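Local coordinates for protein endo-b-1,4-glucanase (Nasutitermes takasagoensis, PDB 1KS8) that probably hydrolyses internal beta-1,4-glucosidic linkages in cellulose and related beta-glucans, as a family 9 glycoside hydrolase with an (alpha/alpha)6 fold, at residues 280-285 and 310-314. Residues are numbered along the deposited sequence; the frame is centred on the assembly and turned at random.
Sequences YVNYLI and AAFIM
Two successive long helices of the (alpha/alpha)6 barrel, 271-286 and 303-319, pack here through Tyr280, Val281, Leu284 and Ile285 on one side and Ala310, Ile313 and Met314 on the other. The segments run in broadly opposed directions but steeply inclined, 132° between their N-to-C directions, and their axes come within 10.6 Å. The contact is wholly apolar, and Met314 contributes the most, touching Val281, Leu284 and Ile285. With CG beside its own backbone N (chi1 -71°) and the chain extended beyond, Met314 reaches across to the facing helix, touching with both its CG and its terminal methyl. Its CG lies 3.7 Å from Val281 CG1, the branch that stands anti to the valine N (chi1 175°). The thioether methyl lies against both Leu284 and Ile285: Met314 CE is 3.9 Å from Leu284 CD1 and 4.0 Å from Ile285 CG1, with Leu284 CB as near as the isoleucine. Toward the start of segment 280-285, Ile313 presents its CG2 to both Val281 and Tyr280, more loosely than the methionine packs. The tyrosine meets that methyl at the ring edge, near the ring plane, while Leu284 CG of its own helix sits 3.9 Å above the plane of the Tyr280 ring, on one face and offset toward the rim. Helix 324-341 closes the methionine end, with Phe330 against both Ile285 and Met314; Ser258 of helix 257-268 touches Tyr280 and Ile313 at the other. Leu284 uses the same CD1 twice, since this methyl also meets the small Ala310, one helical turn before Met314, at 3.7 Å from Ala310 CB.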
ATOM      1  N   TYR A 280      12.871  15.304  10.050  1.00 11.41           N
ATOM      2  CA  TYR A 280      11.531  14.737  10.149  1.00 11.49           C
ATOM      3  C   TYR A 280      11.458  13.626  11.192  1.00 11.17           C
ATOM      4  O   TYR A 280      10.569  13.622  12.044  1.00 10.17           O
ATOM      5  CB  TYR A 280      11.086  14.192   8.790  1.00 12.96           C
ATOM      6  CG  TYR A 280       9.748  13.485   8.830  1.00 13.01           C
ATOM      7  CD1 TYR A 280       8.583  14.175   9.167  1.00 14.61           C
ATOM      8  CD2 TYR A 280       9.651  12.124   8.549  1.00 13.60           C
ATOM      9  CE1 TYR A 280       7.349  13.522   9.224  1.00 14.84           C
ATOM     10  CE2 TYR A 280       8.422  11.461   8.602  1.00 13.53           C
ATOM     11  CZ  TYR A 280       7.280  12.167   8.942  1.00 13.57           C
ATOM     12  OH  TYR A 280       6.069  11.514   9.013  1.00 18.56           O
ATOM     13  N   VAL A 281      12.386  12.678  11.120  1.00 10.42           N
ATOM     14  CA  VAL A 281      12.390  11.574  12.070  1.00 10.82           C
ATOM     15  C   VAL A 281      12.578  12.065  13.500  1.00 12.11           C
ATOM     16  O   VAL A 281      11.868  11.626  14.406  1.00 12.80           O
ATOM     17  CB  VAL A 281      13.489  10.544  11.729  1.00 11.29           C
ATOM     18  CG1 VAL A 281      13.548   9.473  12.811  1.00 11.69           C
ATOM     19  CG2 VAL A 281      13.192   9.898  10.377  1.00 11.02           C
ATOM     20  N   ASN A 282      13.525  12.976  13.707  1.00 12.33           N
ATOM     21  CA  ASN A 282      13.773  13.509  15.042  1.00 12.46           C
ATOM     22  C   ASN A 282      12.508  14.164  15.576  1.00 13.13           C
ATOM     23  O   ASN A 282      12.183  14.035  16.756  1.00 12.60           O
ATOM     24  CB  ASN A 282      14.920  14.523  15.011  1.00 12.97           C
ATOM     25  CG  ASN A 282      16.274  13.868  14.785  1.00 14.22           C
ATOM     26  OD1 ASN A 282      17.272  14.551  14.535  1.00 17.14           O
ATOM     27  ND2 ASN A 282      16.318  12.544  14.876  1.00 12.57           N
ATOM     28  N   TYR A 283      11.793  14.863  14.701  1.00 12.16           N
ATOM     29  CA  TYR A 283      10.551  15.518  15.086  1.00 12.52           C
ATOM     30  C   TYR A 283       9.522  14.493  15.556  1.00 12.06           C
ATOM     31  O   TYR A 283       8.865  14.682  16.578  1.00 12.21           O
ATOM     32  CB  TYR A 283       9.963  16.304  13.914  1.00 12.58           C
ATOM     33  CG  TYR A 283       8.554  16.766  14.192  1.00 14.31           C
ATOM     34  CD1 TYR A 283       8.305  17.775  15.120  1.00 16.62           C
ATOM     35  CD2 TYR A 283       7.465  16.138  13.590  1.00 15.34           C
ATOM     36  CE1 TYR A 283       7.007  18.142  15.451  1.00 18.43           C
ATOM     37  CE2 TYR A 283       6.160  16.498  13.913  1.00 17.41           C
ATOM     38  CZ  TYR A 283       5.939  17.497  14.845  1.00 18.92           C
ATOM     39  OH  TYR A 283       4.653  17.837  15.192  1.00 21.26           O
ATOM     40  N   LEU A 284       9.372  13.411  14.798  1.00 11.14           N
ATOM     41  CA  LEU A 284       8.417  12.373  15.163  1.00 10.84           C
ATOM     42  C   LEU A 284       8.744  11.774  16.525  1.00 11.21           C
ATOM     43  O   LEU A 284       7.870  11.635  17.377  1.00 11.18           O
ATOM     44  CB  LEU A 284       8.406  11.256  14.115  1.00 10.56           C
ATOM     45  CG  LEU A 284       7.850  11.579  12.727  1.00 10.23           C
ATOM     46  CD1 LEU A 284       7.972  10.341  11.849  1.00 11.74           C
ATOM     47  CD2 LEU A 284       6.390  12.022  12.833  1.00 11.34           C
ATOM     48  N   ILE A 285      10.008  11.420  16.721  1.00 12.00           N
ATOM     49  CA  ILE A 285      10.449  10.817  17.972  1.00 12.78           C
ATOM     50  C   ILE A 285      10.335  11.751  19.172  1.00 13.33           C
ATOM     51  O   ILE A 285       9.820  11.369  20.225  1.00 13.40           O
ATOM     52  CB  ILE A 285      11.916  10.339  17.861  1.00 12.80           C
ATOM     53  CG1 ILE A 285      12.013   9.231  16.809  1.00 13.86           C
ATOM     54  CG2 ILE A 285      12.422   9.855  19.217  1.00 11.87           C
ATOM     55  CD1 ILE A 285      13.410   8.691  16.594  1.00 15.09           C
ATOM     56  N   ALA A 310       5.592   5.604   9.361  1.00  9.15           N
ATOM     57  CA  ALA A 310       6.668   6.384   9.955  1.00  8.34           C
ATOM     58  C   ALA A 310       7.785   5.429  10.364  1.00  9.48           C
ATOM     59  O   ALA A 310       8.967   5.725  10.171  1.00 10.09           O
ATOM     60  CB  ALA A 310       6.157   7.155  11.166  1.00 10.36           C
ATOM     61  N   ALA A 311       7.412   4.279  10.918  1.00  9.07           N
ATOM     62  CA  ALA A 311       8.400   3.290  11.335  1.00  9.16           C
ATOM     63  C   ALA A 311       9.245   2.860  10.138  1.00  9.39           C
ATOM     64  O   ALA A 311      10.462   2.704  10.255  1.00  9.28           O
ATOM     65  CB  ALA A 311       7.713   2.074  11.959  1.00  9.15           C
ATOM     66  N   PHE A 312       8.612   2.674   8.984  1.00  9.08           N
ATOM     67  CA  PHE A 312       9.371   2.263   7.812  1.00  8.43           C
ATOM     68  C   PHE A 312      10.332   3.356   7.357  1.00  9.08           C
ATOM     69  O   PHE A 312      11.457   3.065   6.956  1.00  9.73           O
ATOM     70  CB  PHE A 312       8.456   1.880   6.652  1.00 10.60           C
ATOM     71  CG  PHE A 312       9.197   1.266   5.503  1.00  9.27           C
ATOM     72  CD1 PHE A 312       9.905   0.081   5.679  1.00  9.96           C
ATOM     73  CD2 PHE A 312       9.244   1.897   4.266  1.00 11.04           C
ATOM     74  CE1 PHE A 312      10.655  -0.467   4.641  1.00 11.35           C
ATOM     75  CE2 PHE A 312       9.992   1.356   3.220  1.00 11.54           C
ATOM     76  CZ  PHE A 312      10.698   0.174   3.410  1.00 12.25           C
ATOM     77  N   ILE A 313       9.894   4.611   7.411  1.00  8.45           N
ATOM     78  CA  ILE A 313      10.770   5.712   7.025  1.00  8.64           C
ATOM     79  C   ILE A 313      11.976   5.718   7.961  1.00  8.79           C
ATOM     80  O   ILE A 313      13.104   5.955   7.530  1.00  9.82           O
ATOM     81  CB  ILE A 313      10.036   7.075   7.100  1.00  9.51           C
ATOM     82  CG1 ILE A 313       9.036   7.184   5.943  1.00 11.14           C
ATOM     83  CG2 ILE A 313      11.039   8.228   7.039  1.00 10.66           C
ATOM     84  CD1 ILE A 313       9.671   7.142   4.554  1.00 13.15           C
ATOM     85  N   MET A 314      11.740   5.438   9.238  1.00  9.33           N
ATOM     86  CA  MET A 314      12.824   5.406  10.216  1.00  9.65           C
ATOM     87  C   MET A 314      13.803   4.280   9.910  1.00 10.26           C
ATOM     88  O   MET A 314      15.018   4.454  10.028  1.00 10.65           O
ATOM     89  CB  MET A 314      12.264   5.229  11.627  1.00 10.04           C
ATOM     90  CG  MET A 314      11.539   6.452  12.147  1.00 10.63           C
ATOM     91  SD  MET A 314      10.963   6.217  13.832  1.00 12.28           S
ATOM     92  CE  MET A 314       9.756   7.532  13.948  1.00 12.10           C
TER